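Local coordinates for protein nicastrin (PDB 4R12) that probably serves as an essential subunit of the gamma-secretase complex, which cleaves membrane proteins such as Notch receptors within the membrane, at residues 220-225 / 270-275; 226-231 / 483-488; 257-262 / 437-442. All coordinates share one frame; numbering follows the deposited sequence.

Overall arrangement
Followed from the N terminus, the nicastrin chain leaves strand 214-220 through residues 220-225, which interaction 1 joins to the loop 270-275 after strand 262-268. The next residues, 226-231, meet 483-488, in the loop between helix 452-463 and strand 495-496, in interaction 2, which closes the longest loop of the three. Residues 257-262 then meet 437-442 at the C-terminal end of helix 427-441 in interaction 3, whose loop lies wholly within that of interaction 2. Interaction 1 crosses both. Interactions 1 and 2 touch, Thr-223 OG1 lying 2.6 Å from Ser-231 O, whereas the centre of interaction 3 is about 29 Å from that of interaction 1.

Interaction 1. Residues 220-225 / 270-275; sequences PFDTTA and AERWGY
Ala-270 meets Asp-222 through its backbone, its CA lying 3.2 Å from Asp-222 OD2, and from here the chain turns around a buried carboxylate. The next amide is spent on that group: Glu-271 N donates to Asp-222 OD1, approaching from above the carboxylate plane with a bent N-H...O angle of 133°. Glu-271 CB rests on Pro-220 CB, while its chain bends at chi2 and its carboxylate leads away to the hydroxyls of Ser-278 and Ser-384.

Arg-272 is bound twice. Its backbone N makes the straighter bond, 2.9 Å long to Asp-222 OD2 and on the syn lone pair. Its side chain is bent at chi2 (-44°), and further out NE donates to Asp-222 O at 3.0 Å, with the oxygen at the edge of the guanidinium. The ring of Pro-220 lies over one face of that group, Pro-220 CG standing 3.4 Å from Arg-272 NH2. Ser-237 OG, beyond the two loops, bonds both to NH2 and to Asp-222 O. An alanine here would probably leave Asp-222 O and Ser-237 OG each without one partner and open a gap beside the Pro-220 ring.

At Trp-273 the indole reaches back toward the first loop. Thr-224 CG2 touches both Arg-272 CB and, at 3.8 Å, Trp-273 CZ2; Thr-224 OG1 is bonded to Gln-236. A water accepts from Trp-273 NE1 and donates to Asp-222 OD2 and Thr-223 O.

Asp-222 thus joins the loops that follow the neighbouring parallel strands 214-220 and 262-268 of the large lobe, which belongs to the zinc-exopeptidase clan. Its carboxylate takes two amide N-H groups and a water from another side, which would limit its rotation. These donors, with the arginine nearby, would be expected to favour a negative charge despite burial.

Interaction 2. Residues 226-231 / 483-488; sequences FFRDLS and NFYSSV
The short 3-10 turn at Arg-228 and Asp-229, in the loop between strand 214-220 and helix 234-252 of the large lobe, meets Asn-483, Phe-484 and Tyr-485 of a loop far along the chain. Ser-231 makes the polar join. Its carbonyl O accepts from Phe-484 N at 3.0 Å. Its hydroxyl relays: Ser-231 OG accepts a hydrogen bond from Tyr-485 N and donates one to Arg-228 O, 2.7 Å away, within the turn. The hydroxyl is placed for this by chi1 of 56°, between the backbone N and the carbonyl carbon.

Arg-228 uses its aliphatic part on Tyr-485. Arg-228 CD sits over the middle of the Tyr-485 ring, 3.4 Å from the centroid, a CH-pi contact, and Ser-487 N lies over the opposite face. The chain bends at chi3, and the guanidinium offers at most a weak cation-pi attraction; its NH2 is bonded to Thr-25, while Tyr-485 OH is bonded to Glu-574. Asn-483 packs CB against Asp-229 O at 3.3 Å, and a water donates to Asn-483 OD1 and Asp-229 OD1.

With its aromatic ring between an arginine methylene and a peptide nitrogen, beside one backbone bond and one bond to a serine hydroxyl, this is a buried loop-to-loop junction joining the large-lobe loop to residues 483-485, and Arg-228 carries it on to Thr-25 on strand 21-29 of the small lobe.

Interaction 3. Residues 257-262 / 437-442; sequences SSWNKE and FIDRIA
Trp-259 and Ala-442 form the tight half of this contact, at the C-terminal end of helix 427-441. Ala-442 CB lies over one face of the indole, 3.7 Å from the centroid of the five-membered ring, a CH-pi contact set toward the rim of the whole ring system. At the indole edge, Trp-259 NE1 donates to Asp-439 OD1 at 2.8 Å. The oxygen sits in the ring plane, but the N-H meets it from above the carboxylate plane, the two planes standing 60° apart. Asp-439 CG, anti to its backbone N (chi1 179°), carries the carboxylate to the indole edge, and OD1 has a second donor in Asn-446 ND2, so two bonds grip one oxygen. Beside the ring, Ala-442 O accepts from Asn-260 N at 2.9 Å and takes a weak bond from Lys-261 N.

The other half is looser and wetter. The extended chain of Lys-261 passes Ile-441 O with CD no nearer than 4.0 Å, and its ammonium reaches that carbonyl only through a water, which accepts from Lys-261 NZ and donates to Ile-441 O. NZ also has a long, weak ion pair with Glu-213.

Loop N-H groups donating to a carbonyl at the C-terminal end of a helix, with an indole packed on Ala-442 and bonded to Asp-439, fasten helix 427-441 to the loop leading into strand 262-268 of this alpha/beta fold.

Interaction 1. Residues 220-225 / 270-275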
loop_
_atom_site.group_PDB
_atom_site.type_symbol
_atom_site.label_atom_id
_atom_site.label_comp_id
_atom_site.label_asym_id
_atom_site.label_seq_id
_atom_site.Cartn_x
_atom_site.Cartn_y
_atom_site.Cartn_z
ATOM N N PRO A 220 0.237 7.863 -1.878
ATOM C CA PRO A 220 -0.046 6.472 -2.235
ATOM C C PRO A 220 -0.282 5.660 -0.965
ATOM O O PRO A 220 0.615 5.611 -0.129
ATOM C CB PRO A 220 1.236 6.037 -2.958
ATOM C CG PRO A 220 2.322 6.837 -2.275
ATOM C CD PRO A 220 1.686 8.156 -1.870
ATOM N N PHE A 221 -1.455 5.063 -0.779
ATOM C CA PHE A 221 -1.655 4.340 0.484
ATOM C C PHE A 221 -1.395 2.832 0.384
ATOM O O PHE A 221 -1.277 2.158 1.419
ATOM C CB PHE A 221 -3.058 4.601 1.073
ATOM C CG PHE A 221 -4.201 3.898 0.368
ATOM C CD1 PHE A 221 -4.644 2.639 0.798
ATOM C CD2 PHE A 221 -4.896 4.530 -0.655
ATOM C CE1 PHE A 221 -5.720 2.016 0.184
ATOM C CE2 PHE A 221 -5.970 3.914 -1.273
ATOM C CZ PHE A 221 -6.388 2.654 -0.850
ATOM N N ASP A 222 -1.265 2.291 -0.821
ATOM C CA ASP A 222 -1.006 0.856 -0.926
ATOM C C ASP A 222 0.468 0.550 -0.645
ATOM O O ASP A 222 1.337 1.428 -0.730
ATOM C CB ASP A 222 -1.421 0.308 -2.302
ATOM C CG ASP A 222 -0.602 0.886 -3.442
ATOM O OD1 ASP A 222 -0.496 2.123 -3.533
ATOM O OD2 ASP A 222 -0.061 0.097 -4.251
ATOM N N THR A 223 0.730 -0.701 -0.274
ATOM C CA THR A 223 2.050 -1.121 0.165
ATOM C C THR A 223 2.484 -2.397 -0.540
ATOM O O THR A 223 1.712 -2.995 -1.301
ATOM C CB THR A 223 2.074 -1.380 1.674
ATOM O OG1 THR A 223 1.003 -2.274 1.991
ATOM C CG2 THR A 223 1.906 -0.066 2.461
ATOM N N THR A 224 3.715 -2.826 -0.276
ATOM C CA THR A 224 4.217 -4.082 -0.840
ATOM C C THR A 224 4.996 -4.866 0.195
ATOM O O THR A 224 5.429 -4.323 1.203
ATOM C CB THR A 224 5.138 -3.862 -2.052
ATOM O OG1 THR A 224 6.180 -2.937 -1.699
ATOM C CG2 THR A 224 4.356 -3.332 -3.240
ATOM N N ALA A 225 5.184 -6.151 -0.095
ATOM C CA ALA A 225 5.965 -7.046 0.744
ATOM C C ALA A 225 6.162 -8.367 0.008
ATOM O O ALA A 225 5.484 -8.641 -0.991
ATOM C CB ALA A 225 5.289 -7.280 2.072
ATOM N N ALA A 270 -3.074 1.125 -5.444
ATOM C CA ALA A 270 -2.320 0.356 -6.439
ATOM C C ALA A 270 -1.207 1.163 -7.133
ATOM O O ALA A 270 -0.772 0.833 -8.243
ATOM C CB ALA A 270 -3.291 -0.248 -7.471
ATOM N N GLU A 271 -0.717 2.200 -6.455
ATOM C CA GLU A 271 0.386 2.990 -6.981
ATOM C C GLU A 271 1.685 2.203 -7.047
ATOM O O GLU A 271 2.531 2.481 -7.896
ATOM C CB GLU A 271 0.606 4.246 -6.125
ATOM C CG GLU A 271 -0.549 5.194 -6.190
ATOM C CD GLU A 271 -0.707 5.826 -7.570
ATOM O OE1 GLU A 271 0.003 6.799 -7.873
ATOM O OE2 GLU A 271 -1.536 5.339 -8.352
ATOM N N ARG A 272 1.857 1.229 -6.150
ATOM C CA ARG A 272 3.110 0.468 -6.137
ATOM C C ARG A 272 3.206 -0.441 -7.351
ATOM O O ARG A 272 4.228 -1.084 -7.570
ATOM C CB ARG A 272 3.250 -0.373 -4.869
ATOM C CG ARG A 272 3.051 0.378 -3.568
ATOM C CD ARG A 272 3.753 1.672 -3.584
ATOM N NE ARG A 272 3.636 2.446 -2.338
ATOM C CZ ARG A 272 4.314 3.574 -2.163
ATOM N NH1 ARG A 272 5.102 4.004 -3.152
ATOM N NH2 ARG A 272 4.226 4.263 -1.038
ATOM N N TRP A 273 2.136 -0.497 -8.141
ATOM C CA TRP A 273 2.107 -1.382 -9.299
ATOM C C TRP A 273 1.924 -0.557 -10.570
ATOM O O TRP A 273 1.014 -0.796 -11.371
ATOM C CB TRP A 273 1.009 -2.433 -9.122
ATOM C CG TRP A 273 1.203 -3.203 -7.851
ATOM C CD1 TRP A 273 0.592 -2.968 -6.645
ATOM C CD2 TRP A 273 2.113 -4.290 -7.633
ATOM N NE1 TRP A 273 1.055 -3.855 -5.701
ATOM C CE2 TRP A 273 1.987 -4.674 -6.281
ATOM C CE3 TRP A 273 3.021 -4.974 -8.450
ATOM C CZ2 TRP A 273 2.731 -5.715 -5.730
ATOM C CZ3 TRP A 273 3.754 -6.011 -7.902
ATOM C CH2 TRP A 273 3.605 -6.373 -6.556
ATOM N N GLY A 274 2.796 0.432 -10.729
ATOM C CA GLY A 274 2.821 1.251 -11.930
ATOM C C GLY A 274 1.941 2.486 -11.892
ATOM O O GLY A 274 1.440 2.915 -12.934
ATOM N N TYR A 275 1.722 3.037 -10.692
ATOM C CA TYR A 275 0.935 4.260 -10.521
ATOM C C TYR A 275 -0.461 4.199 -11.133
ATOM O O TYR A 275 -0.932 5.201 -11.652
ATOM C CB TYR A 275 1.677 5.462 -11.140
ATOM C CG TYR A 275 3.103 5.615 -10.682
ATOM C CD1 TYR A 275 3.387 5.997 -9.378
ATOM C CD2 TYR A 275 4.171 5.383 -11.547
ATOM C CE1 TYR A 275 4.680 6.137 -8.939
ATOM C CE2 TYR A 275 5.485 5.530 -11.114
ATOM C CZ TYR A 275 5.724 5.912 -9.802
ATOM O OH TYR A 275 7.006 6.062 -9.333
HETATM O O HOH W 1 0.078 -2.541 -3.335
#

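Interaction 2. Residues 226-231 / 483-488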
loop_
_atom_site.group_PDB
_atom_site.type_symbol
_atom_site.label_atom_id
_atom_site.label_comp_id
_atom_site.label_asym_id
_atom_site.label_seq_id
_atom_site.Cartn_x
_atom_site.Cartn_y
_atom_site.Cartn_z
ATOM N N PHE A 226 7.103 -9.167 0.490
ATOM C CA PHE A 226 7.284 -10.522 -0.016
ATOM C C PHE A 226 6.030 -11.300 0.381
ATOM O O PHE A 226 5.439 -11.996 -0.433
ATOM C CB PHE A 226 8.542 -11.174 0.564
ATOM C CG PHE A 226 8.950 -12.451 -0.131
ATOM C CD1 PHE A 226 8.341 -13.654 0.189
ATOM C CD2 PHE A 226 9.946 -12.439 -1.103
ATOM C CE1 PHE A 226 8.713 -14.832 -0.439
ATOM C CE2 PHE A 226 10.330 -13.620 -1.748
ATOM C CZ PHE A 226 9.711 -14.811 -1.412
ATOM N N PHE A 227 5.650 -11.160 1.648
ATOM C CA PHE A 227 4.427 -11.768 2.193
ATOM C C PHE A 227 3.372 -10.684 2.312
ATOM O O PHE A 227 3.370 -9.923 3.281
ATOM C CB PHE A 227 4.693 -12.410 3.566
ATOM C CG PHE A 227 5.769 -13.455 3.537
ATOM C CD1 PHE A 227 5.536 -14.685 2.940
ATOM C CD2 PHE A 227 7.011 -13.204 4.074
ATOM C CE1 PHE A 227 6.535 -15.649 2.884
ATOM C CE2 PHE A 227 8.008 -14.164 4.028
ATOM C CZ PHE A 227 7.768 -15.391 3.436
ATOM N N ARG A 228 2.477 -10.604 1.335
ATOM C CA ARG A 228 1.633 -9.420 1.214
ATOM C C ARG A 228 0.553 -9.293 2.302
ATOM O O ARG A 228 0.009 -8.195 2.505
ATOM C CB ARG A 228 1.019 -9.371 -0.196
ATOM C CG ARG A 228 2.079 -8.929 -1.255
ATOM C CD ARG A 228 1.637 -9.145 -2.703
ATOM N NE ARG A 228 1.814 -10.529 -3.156
ATOM C CZ ARG A 228 2.974 -11.051 -3.557
ATOM N NH1 ARG A 228 4.079 -10.312 -3.563
ATOM N NH2 ARG A 228 3.032 -12.327 -3.951
ATOM N N ASP A 229 0.260 -10.373 3.021
ATOM C CA ASP A 229 -0.638 -10.262 4.176
ATOM C C ASP A 229 0.046 -9.538 5.333
ATOM O O ASP A 229 -0.602 -9.189 6.312
ATOM C CB ASP A 229 -1.119 -11.631 4.651
ATOM C CG ASP A 229 -2.008 -12.313 3.636
ATOM O OD1 ASP A 229 -2.949 -11.660 3.127
ATOM O OD2 ASP A 229 -1.738 -13.494 3.319
ATOM N N LEU A 230 1.359 -9.322 5.218
ATOM C CA LEU A 230 2.132 -8.649 6.260
ATOM C C LEU A 230 2.584 -7.261 5.820
ATOM O O LEU A 230 3.501 -6.695 6.413
ATOM C CB LEU A 230 3.370 -9.469 6.652
ATOM C CG LEU A 230 3.086 -10.860 7.223
ATOM C CD1 LEU A 230 4.388 -11.602 7.541
ATOM C CD2 LEU A 230 2.217 -10.709 8.483
ATOM N N SER A 231 1.931 -6.719 4.795
ATOM C CA SER A 231 2.358 -5.467 4.179
ATOM C C SER A 231 1.903 -4.207 4.933
ATOM O O SER A 231 1.141 -3.384 4.378
ATOM C CB SER A 231 1.849 -5.413 2.727
ATOM O OG SER A 231 0.438 -5.586 2.694
ATOM N N ASN A 483 -2.525 -4.543 6.558
ATOM C CA ASN A 483 -1.825 -4.829 5.312
ATOM C C ASN A 483 -2.486 -4.091 4.158
ATOM O O ASN A 483 -3.683 -4.214 3.948
ATOM C CB ASN A 483 -1.759 -6.341 5.044
ATOM C CG ASN A 483 -3.137 -7.002 4.961
ATOM O OD1 ASN A 483 -3.547 -7.468 3.892
ATOM N ND2 ASN A 483 -3.831 -7.096 6.098
ATOM N N PHE A 484 -1.700 -3.306 3.429
ATOM C CA PHE A 484 -2.250 -2.377 2.441
ATOM C C PHE A 484 -1.875 -2.733 0.999
ATOM O O PHE A 484 -1.989 -1.903 0.093
ATOM C CB PHE A 484 -1.794 -0.943 2.776
ATOM C CG PHE A 484 -2.306 -0.465 4.115
ATOM C CD1 PHE A 484 -3.573 0.092 4.220
ATOM C CD2 PHE A 484 -1.539 -0.602 5.264
ATOM C CE1 PHE A 484 -4.072 0.519 5.455
ATOM C CE2 PHE A 484 -2.035 -0.177 6.500
ATOM C CZ PHE A 484 -3.305 0.384 6.582
ATOM N N TYR A 485 -1.449 -3.970 0.779
ATOM C CA TYR A 485 -1.298 -4.440 -0.600
ATOM C C TYR A 485 -2.664 -4.302 -1.275
ATOM O O TYR A 485 -3.684 -4.641 -0.684
ATOM C CB TYR A 485 -0.796 -5.881 -0.628
ATOM C CG TYR A 485 -0.982 -6.561 -1.966
ATOM C CD1 TYR A 485 -0.398 -6.045 -3.115
ATOM C CD2 TYR A 485 -1.717 -7.741 -2.067
ATOM C CE1 TYR A 485 -0.557 -6.682 -4.347
ATOM C CE2 TYR A 485 -1.880 -8.387 -3.291
ATOM C CZ TYR A 485 -1.300 -7.843 -4.425
ATOM O OH TYR A 485 -1.450 -8.466 -5.635
ATOM N N SER A 486 -2.690 -3.761 -2.490
ATOM C CA SER A 486 -3.949 -3.441 -3.155
ATOM C C SER A 486 -4.818 -4.667 -3.451
ATOM O O SER A 486 -6.037 -4.552 -3.560
ATOM C CB SER A 486 -3.675 -2.700 -4.476
ATOM O OG SER A 486 -3.043 -3.567 -5.401
ATOM N N SER A 487 -4.179 -5.825 -3.588
ATOM C CA SER A 487 -4.860 -7.044 -4.044
ATOM C C SER A 487 -5.432 -6.810 -5.448
ATOM O O SER A 487 -4.875 -6.018 -6.229
ATOM C CB SER A 487 -5.953 -7.482 -3.039
ATOM O OG SER A 487 -6.546 -8.705 -3.411
ATOM N N VAL A 488 -6.513 -7.506 -5.790
ATOM C CA VAL A 488 -7.002 -7.487 -7.164
ATOM C C VAL A 488 -8.185 -6.550 -7.370
ATOM O O VAL A 488 -8.993 -6.321 -6.465
ATOM C CB VAL A 488 -7.384 -8.907 -7.642
ATOM C CG1 VAL A 488 -6.140 -9.777 -7.696
ATOM C CG2 VAL A 488 -8.445 -9.534 -6.740
HETATM O O HOH W 2 -4.514 -10.027 4.642
#

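Interaction 3. Residues 257-262 / 437-442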
loop_
_atom_site.group_PDB
_atom_site.type_symbol
_atom_site.label_atom_id
_atom_site.label_comp_id
_atom_site.label_asym_id
_atom_site.label_seq_id
_atom_site.Cartn_x
_atom_site.Cartn_y
_atom_site.Cartn_z
ATOM N N SER A 257 -14.085 28.981 6.547
ATOM C CA SER A 257 -14.813 29.976 5.752
ATOM C C SER A 257 -13.866 30.983 5.085
ATOM O O SER A 257 -14.227 31.619 4.103
ATOM C CB SER A 257 -15.855 30.715 6.607
ATOM O OG SER A 257 -15.261 31.391 7.695
ATOM N N SER A 258 -12.645 31.098 5.596
ATOM C CA SER A 258 -11.672 32.034 5.025
ATOM C C SER A 258 -10.939 31.487 3.794
ATOM O O SER A 258 -10.260 32.234 3.097
ATOM C CB SER A 258 -10.647 32.435 6.083
ATOM O OG SER A 258 -10.113 31.289 6.729
ATOM N N TRP A 259 -11.063 30.191 3.530
ATOM C CA TRP A 259 -10.337 29.577 2.419
ATOM C C TRP A 259 -10.827 30.096 1.062
ATOM O O TRP A 259 -12.024 30.080 0.780
ATOM C CB TRP A 259 -10.468 28.051 2.461
ATOM C CG TRP A 259 -9.785 27.389 3.630
ATOM C CD1 TRP A 259 -9.220 28.000 4.707
ATOM C CD2 TRP A 259 -9.594 25.983 3.821
ATOM N NE1 TRP A 259 -8.687 27.060 5.561
ATOM C CE2 TRP A 259 -8.910 25.813 5.038
ATOM C CE3 TRP A 259 -9.944 24.849 3.083
ATOM C CZ2 TRP A 259 -8.564 24.560 5.533
ATOM C CZ3 TRP A 259 -9.601 23.609 3.571
ATOM C CH2 TRP A 259 -8.916 23.473 4.787
ATOM N N ASN A 260 -9.905 30.559 0.227
ATOM C CA ASN A 260 -10.288 31.053 -1.091
ATOM C C ASN A 260 -9.944 30.041 -2.176
ATOM O O ASN A 260 -10.154 30.287 -3.358
ATOM C CB ASN A 260 -9.632 32.413 -1.371
ATOM C CG ASN A 260 -8.114 32.347 -1.403
ATOM O OD1 ASN A 260 -7.506 31.446 -0.837
ATOM N ND2 ASN A 260 -7.496 33.317 -2.068
ATOM N N LYS A 261 -9.431 28.887 -1.760
ATOM C CA LYS A 261 -9.164 27.786 -2.680
ATOM C C LYS A 261 -9.817 26.511 -2.176
ATOM O O LYS A 261 -10.062 26.362 -0.981
ATOM C CB LYS A 261 -7.663 27.575 -2.851
ATOM C CG LYS A 261 -6.934 28.773 -3.498
ATOM C CD LYS A 261 -5.523 28.397 -3.913
ATOM C CE LYS A 261 -4.775 29.594 -4.493
ATOM N NZ LYS A 261 -3.392 29.192 -4.862
ATOM N N GLU A 262 -10.110 25.594 -3.089
ATOM C CA GLU A 262 -10.624 24.292 -2.692
ATOM C C GLU A 262 -9.459 23.392 -2.319
ATOM O O GLU A 262 -8.378 23.492 -2.909
ATOM C CB GLU A 262 -11.440 23.662 -3.824
ATOM C CG GLU A 262 -12.674 24.442 -4.216
ATOM C CD GLU A 262 -13.835 24.253 -3.256
ATOM O OE1 GLU A 262 -13.700 23.510 -2.256
ATOM O OE2 GLU A 262 -14.898 24.848 -3.512
ATOM N N PHE A 437 0.039 24.356 7.412
ATOM C CA PHE A 437 0.522 24.676 6.074
ATOM C C PHE A 437 -0.625 24.673 5.067
ATOM O O PHE A 437 -0.788 25.620 4.301
ATOM C CB PHE A 437 1.621 23.681 5.673
ATOM C CG PHE A 437 1.931 23.650 4.196
ATOM C CD1 PHE A 437 2.525 24.739 3.569
ATOM C CD2 PHE A 437 1.678 22.512 3.450
ATOM C CE1 PHE A 437 2.824 24.704 2.209
ATOM C CE2 PHE A 437 1.976 22.464 2.083
ATOM C CZ PHE A 437 2.552 23.565 1.465
ATOM N N ILE A 438 -1.411 23.597 5.065
ATOM C CA ILE A 438 -2.549 23.494 4.161
ATOM C C ILE A 438 -3.547 24.621 4.396
ATOM O O ILE A 438 -4.035 25.236 3.441
ATOM C CB ILE A 438 -3.236 22.118 4.300
ATOM C CG1 ILE A 438 -2.337 21.046 3.681
ATOM C CG2 ILE A 438 -4.630 22.122 3.642
ATOM C CD1 ILE A 438 -2.661 19.637 4.117
ATOM N N ASP A 439 -3.827 24.913 5.661
ATOM C CA ASP A 439 -4.712 26.021 6.006
ATOM C C ASP A 439 -4.180 27.347 5.453
ATOM O O ASP A 439 -4.933 28.131 4.875
ATOM C CB ASP A 439 -4.899 26.107 7.527
ATOM C CG ASP A 439 -5.804 27.270 7.944
ATOM O OD1 ASP A 439 -7.045 27.132 7.850
ATOM O OD2 ASP A 439 -5.271 28.321 8.362
ATOM N N ARG A 440 -2.880 27.582 5.584
ATOM C CA ARG A 440 -2.305 28.830 5.085
ATOM C C ARG A 440 -2.385 28.931 3.563
ATOM O O ARG A 440 -2.820 29.963 3.039
ATOM C CB ARG A 440 -0.859 28.983 5.561
ATOM C CG ARG A 440 -0.758 29.295 7.050
ATOM C CD ARG A 440 0.628 29.815 7.426
ATOM N NE ARG A 440 0.985 31.005 6.651
ATOM C CZ ARG A 440 2.221 31.490 6.527
ATOM N NH1 ARG A 440 3.250 30.893 7.124
ATOM N NH2 ARG A 440 2.429 32.577 5.795
ATOM N N ILE A 441 -1.995 27.885 2.836
ATOM C CA ILE A 441 -2.017 28.028 1.380
ATOM C C ILE A 441 -3.438 27.941 0.828
ATOM O O ILE A 441 -3.673 28.297 -0.326
ATOM C CB ILE A 441 -1.135 26.982 0.646
ATOM C CG1 ILE A 441 -1.663 25.568 0.852
ATOM C CG2 ILE A 441 0.335 27.112 1.055
ATOM C CD1 ILE A 441 -0.969 24.562 -0.029
ATOM N N ALA A 442 -4.387 27.477 1.638
ATOM C CA ALA A 442 -5.788 27.503 1.216
ATOM C C ALA A 442 -6.393 28.887 1.469
ATOM O O ALA A 442 -7.545 29.146 1.109
ATOM C CB ALA A 442 -6.609 26.420 1.938
HETATM O O HOH W 3 -1.997 28.996 -2.440
#